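Local atomic coordinates of putative citrate lyase, alfa subunit (Streptococcus mutans, PDB entry 2HJ0), a protein that belongs to the citrate lyase alpha-subunit (CitF) family and folds around two large mixed beta sheets flanked by helices. Residues M65-H70 with V164-A169; I309-V314 with D332-V337; L367-L372 with A407-V412; V428-T433 with D506-V511. All coordinates share one frame; numbering follows the deposited sequence.

In the fold
Contacts 1 and 3 are each a pair of neighbouring parallel strands, but in different mixed sheets; their centres lie about 32 Å apart on opposite sides of the chain's centre. Contact 2 joins the starts of two helices that connect strands of the sheet of contact 3, with nearest atoms about 8 Å from it. Contact 4 sets a loop against strand 504-511, an outermost strand of the sheet that holds contact 1, at about 28 Å between centres. Contacts 3 and 4 approach to about 6 Å between nearest atoms, and helix 400-406 links them: His-400 touches Leu-372 and is hydrogen-bonded to Thr-433. No two of the contacts touch directly.

Contact 1 of 4, residues M65-H70 with V164-A169; sequences MTISFH and VAFLGA
Phe-69 lays its ring beside Phe-166, CE2 of Phe-69 coming to 3.6 Å from CB of Phe-166. The two side chains point the same way and their planes differ by 20°, yet the centroids are 5.8 Å apart, so the rings have slid past each other and hardly stack. On the same face of the sheet Ile-67 meets the Phe-166 ring at its edge, near the ring plane, with Ile-67 CG2 3.9 Å from Phe-166 CE2; Val-164 CG1 lies over one face of that ring, toward the rim.

Parallel strands 66-69 and 164-169 carry these groups. Ser-68 is bonded to the two residues that flank Ala-165: its N donates to Val-164 O at 3.1 Å, and its O accepts from Phe-166 N at 3.0 Å. Val-164 N adds a longer bond of 3.3 Å to Thr-66 O. On the other face Ser-68 OG passes Ala-165 CB and is hydrogen-bonded to Asp-196.

Helix 79-89 packs on the aromatic face, through Val-83 on Phe-166 and Leu-84 on Ile-67 and Phe-69; helix 191-199 meets Leu-167 on the other, while strand 95-99 pairs with the far edge of 66-69.

Contact 2 of 4, residues I309-V314 with D332-V337; sequences ITNAMV and DHPSAV
This is a buried meeting of two helix N-termini, 311-318 and 333-341, bridged by the carboxylate of Asp-332 beside the sheet that holds strands 302-305, 322-327 and 346-348. The evidence is the way the two oxygens of Asp-332 divide. OD1 reaches across and accepts from Asn-311 N at 3.0 Å, with an N-H...O angle of 145°, through its syn lone pair. OD2 stays with its own helix and accepts from Ser-335 N at 3.1 Å, a donor that stands 43° out of the carboxylate plane. The first torsion of Asp-332 (chi1 59°) sets CG between its backbone N and carbonyl carbon. By these two bonds the carboxylate serves first-turn amides of both helices.

Asp-332 is therefore the N-cap of helix 333-341 and at the same time a partner for the start of helix 311-318. The latter has its own N-cap in Thr-310, whose OG1 accepts a weak bond from Ala-312 N. Each helix leads from one parallel strand to the next, 311-318 into 322-327 and 333-341 into 346-348, the beta-alpha-beta connection of an alpha/beta sheet.

Carbon contacts add to the polar link. Asn-311 and Pro-334 cross at about a right angle, Asn-311 CB lying 3.9 Å from Pro-334 CG. Ile-309 CG2 approaches Ser-335 CB to 3.9 Å, and Val-314 CG2 comes equally near Ser-335 CA. Next to the contact, Ile-309 makes backbone hydrogen bonds with Gln-329 and Phe-331, while Ala-244 touches both Asn-311 and Pro-334.

Contact 3 of 4, residues L367-L372 with A407-V412; sequences LDICVL and AKMSLV
Strands 369-372 and 409-412 run parallel, their axes 4.7 Å apart at the closest and inclined by 15°. They are neighbours in a mixed sheet, in register from Ile-369 opposite Met-409 to Leu-372 opposite Val-412, and the chain between them includes helix 400-406, which packs against the sheet in a beta-alpha-beta crossover. Toward the C-terminal end Leu-411 is held through both its N and its O by strand 369-372: its N donates to Cys-370 O at 2.9 Å, and its O takes Leu-372 N at 2.7 Å with an almost straight N-H...O angle of 170°. At the start Lys-408 N donates to Leu-367 O at 3.3 Å; between these, the bonds from Met-409 N to Asp-368 O and from Cys-370 N to Met-409 O are weak.

On one face Ile-369 and Met-409, a selenomethionine, lie side by side and point the same way, with Ile-369 CG1 3.4 Å from Met-409 CE. Ile-369 CD1 continues to Leu-411 CD1 at 4.2 Å, and helix 251-265 covers this face through Ile-264. On the other face Cys-370 SG sits 3.7 Å from Ala-407 CB and also close to Ser-410 OG, a hydroxyl bonded to Ala-404 O. Leu-372 meets Thr-403 and Ala-404 of helix 400-406 there.

Ahead of the strands, Asp-368 and Lys-408 run alongside each other. The lysine chain bends at chi2 and again at chi4 (-57°), the last of which places NZ, and NZ forms a salt bridge of 3.5 Å with Asp-368 OD1.

Contact 4 of 4, residues V428-T433 with D506-V511; sequences VNTVIT and DVVRNV
Strand 504-511 pairs antiparallel with strand 493-498 and is an outermost strand of its sheet within the chain; Asp-506 on it is hydrogen-bonded to the irregular loop 428-433. CG of the aspartate stands anti to its backbone N (chi1 -168°). OD2 accepts from Val-431 N, a hydrogen bond of 2.8 Å with an N-H...O angle of 149°, made through the anti lone pair, the one turned away from OD1. OD1 accepts a weak bond from Val-507 N of its own strand. OD2 also lies 3.2 Å from Thr-430 CA.

Arg-8 NH1 forms a salt bridge with the same OD2, so one oxygen serves both a loop amide and an arginine.

Beside the polar link is a small apolar touch: the side chains of Thr-430 and Val-508 cross at about a right angle, CG2 of Thr-430 lying 3.6 Å from CG2 of Val-508. Thr-430 OG1 is hydrogen-bonded to Thr-387 OG1.

Farther along the loop, Ile-432 and Thr-433 form a classic beta bulge opposite Val-383 of strand 383-384. Thr-433 packs on helix 400-406, whereas Val-508 touches Ile-497 of the paired strand 493-498.

Contact 1 of 4, residues M65-H70 with V164-A169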
loop_
_atom_site.group_PDB
_atom_site.type_symbol
_atom_site.label_atom_id
_atom_site.label_comp_id
_atom_site.label_asym_id
_atom_site.label_seq_id
_atom_site.Cartn_x
_atom_site.Cartn_y
_atom_site.Cartn_z
HETATM N N MSE A 65 -20.949 -8.866 -14.975
HETATM C CA MSE A 65 -19.760 -8.363 -14.303
HETATM C C MSE A 65 -19.629 -8.894 -12.885
HETATM O O MSE A 65 -20.569 -9.479 -12.333
HETATM C CB MSE A 65 -19.768 -6.840 -14.280
HETATM C CG MSE A 65 -19.827 -6.236 -15.656
HETATM SE SE MSE A 65 -19.285 -4.392 -15.686
HETATM C CE MSE A 65 -17.705 -4.594 -16.780
ATOM N N THR A 66 -18.451 -8.705 -12.299
ATOM C CA THR A 66 -18.225 -9.160 -10.941
ATOM C C THR A 66 -18.012 -7.987 -9.996
ATOM O O THR A 66 -17.273 -7.062 -10.301
ATOM C CB THR A 66 -17.014 -10.094 -10.840
ATOM O OG1 THR A 66 -17.292 -11.307 -11.552
ATOM C CG2 THR A 66 -16.731 -10.427 -9.377
ATOM N N ILE A 67 -18.677 -8.031 -8.850
ATOM C CA ILE A 67 -18.554 -6.981 -7.866
ATOM C C ILE A 67 -18.163 -7.608 -6.532
ATOM O O ILE A 67 -18.392 -8.798 -6.305
ATOM C CB ILE A 67 -19.888 -6.211 -7.719
ATOM C CG1 ILE A 67 -20.982 -7.134 -7.179
ATOM C CG2 ILE A 67 -20.312 -5.652 -9.067
ATOM C CD1 ILE A 67 -22.315 -6.428 -6.991
ATOM N N SER A 68 -17.575 -6.806 -5.646
ATOM C CA SER A 68 -17.154 -7.298 -4.330
ATOM C C SER A 68 -17.580 -6.389 -3.180
ATOM O O SER A 68 -17.974 -5.234 -3.387
ATOM C CB SER A 68 -15.635 -7.467 -4.298
ATOM O OG SER A 68 -14.975 -6.274 -4.690
ATOM N N PHE A 69 -17.479 -6.935 -1.968
ATOM C CA PHE A 69 -17.830 -6.242 -0.724
ATOM C C PHE A 69 -17.012 -6.873 0.391
ATOM O O PHE A 69 -16.487 -7.965 0.215
ATOM C CB PHE A 69 -19.309 -6.430 -0.360
ATOM C CG PHE A 69 -20.264 -6.156 -1.481
ATOM C CD1 PHE A 69 -20.579 -7.143 -2.407
ATOM C CD2 PHE A 69 -20.859 -4.909 -1.607
ATOM C CE1 PHE A 69 -21.471 -6.889 -3.445
ATOM C CE2 PHE A 69 -21.750 -4.644 -2.635
ATOM C CZ PHE A 69 -22.056 -5.637 -3.555
ATOM N N HIS A 70 -16.900 -6.198 1.536
ATOM C CA HIS A 70 -16.165 -6.782 2.647
ATOM C C HIS A 70 -17.134 -7.024 3.803
ATOM O O HIS A 70 -18.250 -6.509 3.791
ATOM C CB HIS A 70 -15.021 -5.883 3.088
ATOM C CG HIS A 70 -15.461 -4.637 3.779
ATOM N ND1 HIS A 70 -15.399 -3.397 3.183
ATOM C CD2 HIS A 70 -16.021 -4.448 4.997
ATOM C CE1 HIS A 70 -15.910 -2.496 4.000
ATOM N NE2 HIS A 70 -16.297 -3.107 5.107
ATOM N N VAL A 164 -16.206 -3.996 -10.128
ATOM C CA VAL A 164 -16.498 -2.879 -9.257
ATOM C C VAL A 164 -16.542 -3.354 -7.825
ATOM O O VAL A 164 -17.224 -4.328 -7.498
ATOM C CB VAL A 164 -17.857 -2.242 -9.581
ATOM C CG1 VAL A 164 -18.101 -1.045 -8.672
ATOM C CG2 VAL A 164 -17.899 -1.825 -11.024
ATOM N N ALA A 165 -15.813 -2.660 -6.964
ATOM C CA ALA A 165 -15.807 -3.011 -5.557
ATOM C C ALA A 165 -16.539 -1.936 -4.778
ATOM O O ALA A 165 -16.158 -0.764 -4.810
ATOM C CB ALA A 165 -14.393 -3.146 -5.054
ATOM N N PHE A 166 -17.606 -2.334 -4.095
ATOM C CA PHE A 166 -18.365 -1.409 -3.275
ATOM C C PHE A 166 -17.900 -1.636 -1.851
ATOM O O PHE A 166 -18.303 -2.612 -1.231
ATOM C CB PHE A 166 -19.840 -1.712 -3.410
ATOM C CG PHE A 166 -20.358 -1.501 -4.792
ATOM C CD1 PHE A 166 -20.697 -0.232 -5.232
ATOM C CD2 PHE A 166 -20.499 -2.575 -5.662
ATOM C CE1 PHE A 166 -21.174 -0.043 -6.522
ATOM C CE2 PHE A 166 -20.973 -2.391 -6.953
ATOM C CZ PHE A 166 -21.311 -1.132 -7.385
ATOM N N LEU A 167 -17.044 -0.744 -1.350
ATOM C CA LEU A 167 -16.491 -0.874 -0.000
ATOM C C LEU A 167 -17.043 0.110 1.038
ATOM O O LEU A 167 -17.101 1.310 0.793
ATOM C CB LEU A 167 -14.965 -0.723 -0.046
ATOM C CG LEU A 167 -14.214 -1.526 -1.107
ATOM C CD1 LEU A 167 -12.712 -1.261 -1.002
ATOM C CD2 LEU A 167 -14.518 -3.014 -0.923
ATOM N N GLY A 168 -17.432 -0.394 2.207
ATOM C CA GLY A 168 -17.929 0.499 3.235
ATOM C C GLY A 168 -16.771 1.030 4.066
ATOM O O GLY A 168 -15.875 0.270 4.405
ATOM N N ALA A 169 -16.762 2.326 4.368
ATOM C CA ALA A 169 -15.697 2.912 5.177
ATOM C C ALA A 169 -16.309 3.877 6.176
ATOM O O ALA A 169 -17.024 4.821 5.803
ATOM C CB ALA A 169 -14.706 3.638 4.307
#

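Contact 2 of 4, residues I309-V314 with D332-V337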
loop_
_atom_site.group_PDB
_atom_site.type_symbol
_atom_site.label_atom_id
_atom_site.label_comp_id
_atom_site.label_asym_id
_atom_site.label_seq_id
_atom_site.Cartn_x
_atom_site.Cartn_y
_atom_site.Cartn_z
ATOM N N ILE A 309 -8.498 -9.749 16.235
ATOM C CA ILE A 309 -8.154 -9.311 17.563
ATOM C C ILE A 309 -9.382 -9.164 18.433
ATOM O O ILE A 309 -10.460 -8.882 17.929
ATOM C CB ILE A 309 -7.414 -7.986 17.465
ATOM C CG1 ILE A 309 -6.249 -8.144 16.484
ATOM C CG2 ILE A 309 -6.954 -7.532 18.839
ATOM C CD1 ILE A 309 -5.316 -9.318 16.786
ATOM N N THR A 310 -9.221 -9.407 19.732
ATOM C CA THR A 310 -10.309 -9.259 20.708
ATOM C C THR A 310 -9.701 -8.444 21.837
ATOM O O THR A 310 -8.481 -8.267 21.880
ATOM C CB THR A 310 -10.767 -10.585 21.306
ATOM O OG1 THR A 310 -9.864 -10.964 22.343
ATOM C CG2 THR A 310 -10.787 -11.666 20.259
ATOM N N ASN A 311 -10.535 -7.955 22.749
ATOM C CA ASN A 311 -10.034 -7.160 23.863
ATOM C C ASN A 311 -8.975 -7.890 24.675
ATOM O O ASN A 311 -8.088 -7.247 25.223
ATOM C CB ASN A 311 -11.176 -6.726 24.780
ATOM C CG ASN A 311 -10.704 -5.831 25.916
ATOM O OD1 ASN A 311 -10.658 -6.257 27.070
ATOM N ND2 ASN A 311 -10.338 -4.585 25.590
ATOM N N ALA A 312 -9.058 -9.220 24.747
ATOM C CA ALA A 312 -8.074 -9.994 25.501
ATOM C C ALA A 312 -6.698 -9.753 24.924
ATOM O O ALA A 312 -5.694 -9.709 25.640
ATOM C CB ALA A 312 -8.394 -11.452 25.441
HETATM N N MSE A 313 -6.665 -9.577 23.612
HETATM C CA MSE A 313 -5.418 -9.332 22.912
HETATM C C MSE A 313 -4.877 -7.940 23.220
HETATM O O MSE A 313 -3.677 -7.763 23.410
HETATM C CB MSE A 313 -5.635 -9.498 21.412
HETATM C CG MSE A 313 -4.526 -10.277 20.770
HETATM SE SE MSE A 313 -4.203 -11.921 21.769
HETATM C CE MSE A 313 -4.534 -13.166 20.293
ATOM N N VAL A 314 -5.773 -6.960 23.272
ATOM C CA VAL A 314 -5.382 -5.599 23.571
ATOM C C VAL A 314 -4.865 -5.596 24.996
ATOM O O VAL A 314 -3.865 -4.950 25.322
ATOM C CB VAL A 314 -6.578 -4.638 23.481
ATOM C CG1 VAL A 314 -6.114 -3.194 23.670
ATOM C CG2 VAL A 314 -7.278 -4.809 22.154
ATOM N N ASP A 332 -14.464 -6.766 18.145
ATOM C CA ASP A 332 -15.178 -5.999 19.165
ATOM C C ASP A 332 -14.702 -4.549 19.161
ATOM O O ASP A 332 -13.569 -4.260 18.783
ATOM C CB ASP A 332 -15.021 -6.623 20.560
ATOM C CG ASP A 332 -13.589 -6.713 21.005
ATOM O OD1 ASP A 332 -13.341 -7.356 22.043
ATOM O OD2 ASP A 332 -12.706 -6.146 20.327
ATOM N N HIS A 333 -15.571 -3.637 19.575
ATOM C CA HIS A 333 -15.229 -2.225 19.567
ATOM C C HIS A 333 -13.875 -1.871 20.187
ATOM O O HIS A 333 -13.072 -1.159 19.584
ATOM C CB HIS A 333 -16.334 -1.421 20.250
ATOM C CG HIS A 333 -16.068 0.047 20.287
ATOM N ND1 HIS A 333 -15.935 0.805 19.143
ATOM C CD2 HIS A 333 -15.854 0.885 21.325
ATOM C CE1 HIS A 333 -15.644 2.048 19.477
ATOM N NE2 HIS A 333 -15.587 2.125 20.794
ATOM N N PRO A 334 -13.599 -2.360 21.402
ATOM C CA PRO A 334 -12.315 -2.048 22.039
ATOM C C PRO A 334 -11.094 -2.404 21.189
ATOM O O PRO A 334 -10.103 -1.667 21.190
ATOM C CB PRO A 334 -12.383 -2.825 23.359
ATOM C CG PRO A 334 -13.291 -3.959 23.042
ATOM C CD PRO A 334 -14.371 -3.314 22.215
ATOM N N SER A 335 -11.152 -3.517 20.459
ATOM C CA SER A 335 -10.023 -3.892 19.603
ATOM C C SER A 335 -9.894 -2.913 18.454
ATOM O O SER A 335 -8.791 -2.555 18.050
ATOM C CB SER A 335 -10.192 -5.294 19.036
ATOM O OG SER A 335 -9.948 -6.262 20.038
ATOM N N ALA A 336 -11.024 -2.477 17.918
ATOM C CA ALA A 336 -10.966 -1.533 16.835
ATOM C C ALA A 336 -10.388 -0.243 17.404
ATOM O O ALA A 336 -9.572 0.412 16.766
ATOM C CB ALA A 336 -12.336 -1.303 16.262
ATOM N N VAL A 337 -10.780 0.116 18.619
ATOM C CA VAL A 337 -10.278 1.345 19.221
ATOM C C VAL A 337 -8.776 1.297 19.407
ATOM O O VAL A 337 -8.073 2.263 19.112
ATOM C CB VAL A 337 -10.949 1.600 20.568
ATOM C CG1 VAL A 337 -10.326 2.821 21.249
ATOM C CG2 VAL A 337 -12.449 1.825 20.344
#

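Contact 3 of 4, residues L367-L372 with A407-V412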
loop_
_atom_site.group_PDB
_atom_site.type_symbol
_atom_site.label_atom_id
_atom_site.label_comp_id
_atom_site.label_asym_id
_atom_site.label_seq_id
_atom_site.Cartn_x
_atom_site.Cartn_y
_atom_site.Cartn_z
ATOM N N LEU A 367 4.050 -17.413 12.234
ATOM C CA LEU A 367 3.266 -17.805 13.381
ATOM C C LEU A 367 3.772 -19.121 13.999
ATOM O O LEU A 367 3.919 -20.119 13.296
ATOM C CB LEU A 367 1.818 -17.932 12.927
ATOM C CG LEU A 367 0.723 -18.081 13.970
ATOM C CD1 LEU A 367 0.744 -16.912 14.954
ATOM C CD2 LEU A 367 -0.612 -18.156 13.242
ATOM N N ASP A 368 4.046 -19.131 15.303
ATOM C CA ASP A 368 4.518 -20.356 15.954
ATOM C C ASP A 368 3.378 -21.288 16.347
ATOM O O ASP A 368 3.520 -22.509 16.286
ATOM C CB ASP A 368 5.348 -20.062 17.217
ATOM C CG ASP A 368 6.641 -19.332 16.922
ATOM O OD1 ASP A 368 7.323 -19.684 15.922
ATOM O OD2 ASP A 368 6.983 -18.413 17.705
ATOM N N ILE A 369 2.250 -20.730 16.764
ATOM C CA ILE A 369 1.145 -21.593 17.150
ATOM C C ILE A 369 -0.216 -20.919 16.971
ATOM O O ILE A 369 -0.346 -19.706 17.103
ATOM C CB ILE A 369 1.342 -22.088 18.619
ATOM C CG1 ILE A 369 0.432 -23.269 18.895
ATOM C CG2 ILE A 369 1.044 -20.965 19.616
ATOM C CD1 ILE A 369 -0.988 -22.865 19.258
ATOM N N CYS A 370 -1.217 -21.713 16.625
ATOM C CA CYS A 370 -2.558 -21.202 16.458
ATOM C C CYS A 370 -3.537 -22.152 17.156
ATOM O O CYS A 370 -3.322 -23.370 17.207
ATOM C CB CYS A 370 -2.912 -21.054 14.969
ATOM S SG CYS A 370 -3.046 -22.633 14.030
ATOM N N VAL A 371 -4.606 -21.573 17.700
ATOM C CA VAL A 371 -5.640 -22.316 18.403
ATOM C C VAL A 371 -6.928 -22.168 17.596
ATOM O O VAL A 371 -7.493 -21.085 17.515
ATOM C CB VAL A 371 -5.824 -21.747 19.827
ATOM C CG1 VAL A 371 -6.817 -22.599 20.610
ATOM C CG2 VAL A 371 -4.473 -21.700 20.550
ATOM N N LEU A 372 -7.385 -23.265 17.001
ATOM C CA LEU A 372 -8.586 -23.262 16.175
ATOM C C LEU A 372 -9.710 -24.118 16.746
ATOM O O LEU A 372 -9.470 -24.986 17.587
ATOM C CB LEU A 372 -8.236 -23.791 14.792
ATOM C CG LEU A 372 -7.065 -23.051 14.163
ATOM C CD1 LEU A 372 -6.568 -23.785 12.933
ATOM C CD2 LEU A 372 -7.512 -21.646 13.832
ATOM N N ALA A 407 1.265 -22.209 10.574
ATOM C CA ALA A 407 1.705 -22.362 11.961
ATOM C C ALA A 407 2.647 -23.551 12.180
ATOM O O ALA A 407 2.507 -24.594 11.549
ATOM C CB ALA A 407 0.491 -22.484 12.867
ATOM N N LYS A 408 3.617 -23.367 13.069
ATOM C CA LYS A 408 4.580 -24.403 13.386
ATOM C C LYS A 408 3.816 -25.511 14.060
ATOM O O LYS A 408 4.120 -26.681 13.894
ATOM C CB LYS A 408 5.621 -23.904 14.383
ATOM C CG LYS A 408 6.451 -22.711 13.962
ATOM C CD LYS A 408 7.439 -23.054 12.885
ATOM C CE LYS A 408 8.493 -21.962 12.795
ATOM N NZ LYS A 408 7.891 -20.616 12.551
HETATM N N MSE A 409 2.835 -25.135 14.866
HETATM C CA MSE A 409 2.034 -26.127 15.569
HETATM C C MSE A 409 0.575 -25.709 15.643
HETATM O O MSE A 409 0.223 -24.722 16.295
HETATM C CB MSE A 409 2.587 -26.353 16.970
HETATM C CG MSE A 409 1.783 -27.337 17.790
HETATM SE SE MSE A 409 2.605 -27.576 19.527
HETATM C CE MSE A 409 2.021 -25.954 20.366
ATOM N N SER A 410 -0.266 -26.483 14.966
ATOM C CA SER A 410 -1.694 -26.225 14.917
ATOM C C SER A 410 -2.485 -26.978 15.970
ATOM O O SER A 410 -2.401 -28.203 16.067
ATOM C CB SER A 410 -2.238 -26.585 13.537
ATOM O OG SER A 410 -1.910 -25.583 12.597
ATOM N N LEU A 411 -3.260 -26.239 16.760
ATOM C CA LEU A 411 -4.097 -26.853 17.780
ATOM C C LEU A 411 -5.552 -26.715 17.391
ATOM O O LEU A 411 -6.006 -25.630 17.039
ATOM C CB LEU A 411 -3.896 -26.190 19.139
ATOM C CG LEU A 411 -3.004 -26.944 20.115
ATOM C CD1 LEU A 411 -1.593 -26.997 19.536
ATOM C CD2 LEU A 411 -3.010 -26.250 21.468
ATOM N N VAL A 412 -6.278 -27.821 17.428
ATOM C CA VAL A 412 -7.701 -27.794 17.125
ATOM C C VAL A 412 -8.400 -28.278 18.397
ATOM O O VAL A 412 -8.412 -29.476 18.712
ATOM C CB VAL A 412 -8.067 -28.721 15.920
ATOM C CG1 VAL A 412 -9.573 -28.810 15.762
ATOM C CG2 VAL A 412 -7.447 -28.179 14.637
#

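Contact 4 of 4, residues V428-T433 with D506-V511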
loop_
_atom_site.group_PDB
_atom_site.type_symbol
_atom_site.label_atom_id
_atom_site.label_comp_id
_atom_site.label_asym_id
_atom_site.label_seq_id
_atom_site.Cartn_x
_atom_site.Cartn_y
_atom_site.Cartn_z
ATOM N N VAL A 428 -15.664 -36.671 8.057
ATOM C CA VAL A 428 -16.404 -35.416 8.103
ATOM C C VAL A 428 -17.232 -35.215 6.841
ATOM O O VAL A 428 -16.826 -35.628 5.750
ATOM C CB VAL A 428 -15.448 -34.217 8.259
ATOM C CG1 VAL A 428 -14.613 -34.368 9.523
ATOM C CG2 VAL A 428 -14.553 -34.113 7.050
ATOM N N ASN A 429 -18.395 -34.589 6.992
ATOM C CA ASN A 429 -19.269 -34.312 5.853
ATOM C C ASN A 429 -18.551 -33.425 4.839
ATOM O O ASN A 429 -18.558 -33.718 3.641
ATOM C CB ASN A 429 -20.562 -33.630 6.319
ATOM C CG ASN A 429 -21.517 -34.600 7.013
ATOM O OD1 ASN A 429 -22.268 -34.219 7.933
ATOM N ND2 ASN A 429 -21.502 -35.867 6.565
ATOM N N THR A 430 -17.940 -32.339 5.315
ATOM C CA THR A 430 -17.209 -31.421 4.441
ATOM C C THR A 430 -15.788 -31.213 4.966
ATOM O O THR A 430 -15.586 -31.079 6.164
ATOM C CB THR A 430 -17.881 -30.035 4.364
ATOM O OG1 THR A 430 -19.291 -30.188 4.181
ATOM C CG2 THR A 430 -17.306 -29.242 3.200
ATOM N N VAL A 431 -14.807 -31.176 4.073
ATOM C CA VAL A 431 -13.429 -30.970 4.494
ATOM C C VAL A 431 -12.923 -29.579 4.143
ATOM O O VAL A 431 -12.890 -29.205 2.970
ATOM C CB VAL A 431 -12.473 -31.969 3.828
ATOM C CG1 VAL A 431 -11.040 -31.671 4.240
ATOM C CG2 VAL A 431 -12.850 -33.378 4.192
ATOM N N ILE A 432 -12.525 -28.811 5.155
ATOM C CA ILE A 432 -11.990 -27.479 4.911
ATOM C C ILE A 432 -10.488 -27.472 5.182
ATOM O O ILE A 432 -9.725 -26.885 4.418
ATOM C CB ILE A 432 -12.692 -26.387 5.763
ATOM C CG1 ILE A 432 -14.046 -26.031 5.147
ATOM C CG2 ILE A 432 -11.858 -25.111 5.776
ATOM C CD1 ILE A 432 -14.962 -27.202 4.984
ATOM N N THR A 433 -10.065 -28.135 6.252
ATOM C CA THR A 433 -8.647 -28.196 6.593
ATOM C C THR A 433 -8.170 -29.642 6.697
ATOM O O THR A 433 -8.656 -30.420 7.516
ATOM C CB THR A 433 -8.354 -27.504 7.941
ATOM O OG1 THR A 433 -8.787 -26.140 7.884
ATOM C CG2 THR A 433 -6.858 -27.557 8.258
ATOM N N ASP A 506 -12.793 -30.611 -1.651
ATOM C CA ASP A 506 -14.044 -31.321 -1.402
ATOM C C ASP A 506 -15.206 -30.574 -2.066
ATOM O O ASP A 506 -14.989 -29.604 -2.792
ATOM C CB ASP A 506 -14.263 -31.427 0.116
ATOM C CG ASP A 506 -15.380 -32.383 0.499
ATOM O OD1 ASP A 506 -15.843 -33.168 -0.359
ATOM O OD2 ASP A 506 -15.787 -32.358 1.682
ATOM N N VAL A 507 -16.431 -31.037 -1.839
ATOM C CA VAL A 507 -17.608 -30.378 -2.392
ATOM C C VAL A 507 -18.739 -30.521 -1.411
ATOM O O VAL A 507 -18.642 -31.282 -0.452
ATOM C CB VAL A 507 -18.076 -30.983 -3.741
ATOM C CG1 VAL A 507 -17.119 -30.603 -4.862
ATOM C CG2 VAL A 507 -18.199 -32.478 -3.609
ATOM N N VAL A 508 -19.815 -29.785 -1.657
ATOM C CA VAL A 508 -20.974 -29.824 -0.791
ATOM C C VAL A 508 -22.218 -30.047 -1.625
ATOM O O VAL A 508 -22.449 -29.350 -2.616
ATOM C CB VAL A 508 -21.124 -28.508 -0.019
ATOM C CG1 VAL A 508 -22.441 -28.479 0.730
ATOM C CG2 VAL A 508 -19.969 -28.361 0.947
ATOM N N ARG A 509 -23.022 -31.022 -1.218
ATOM C CA ARG A 509 -24.253 -31.342 -1.925
ATOM C C ARG A 509 -25.458 -30.754 -1.212
ATOM O O ARG A 509 -25.362 -30.334 -0.057
ATOM C CB ARG A 509 -24.402 -32.861 -2.069
ATOM C CG ARG A 509 -23.348 -33.462 -2.986
ATOM C CD ARG A 509 -23.522 -34.954 -3.188
ATOM N NE ARG A 509 -22.686 -35.461 -4.281
ATOM C CZ ARG A 509 -21.365 -35.586 -4.221
ATOM N NH1 ARG A 509 -20.712 -35.242 -3.113
ATOM N NH2 ARG A 509 -20.703 -36.056 -5.272
ATOM N N ASN A 510 -26.590 -30.723 -1.907
ATOM C CA ASN A 510 -27.812 -30.174 -1.334
ATOM C C ASN A 510 -28.430 -31.108 -0.309
ATOM O O ASN A 510 -28.149 -32.309 -0.282
ATOM C CB ASN A 510 -28.834 -29.853 -2.440
ATOM C CG ASN A 510 -29.260 -31.081 -3.242
ATOM O OD1 ASN A 510 -28.481 -31.644 -4.021
ATOM N ND2 ASN A 510 -30.509 -31.494 -3.055
ATOM N N VAL A 511 -29.256 -30.531 0.553
ATOM C CA VAL A 511 -29.944 -31.284 1.586
ATOM C C VAL A 511 -31.403 -31.368 1.137
ATOM O O VAL A 511 -32.084 -30.354 0.976
ATOM C CB VAL A 511 -29.822 -30.565 2.972
ATOM C CG1 VAL A 511 -30.681 -31.242 4.022
ATOM C CG2 VAL A 511 -28.379 -30.569 3.415
#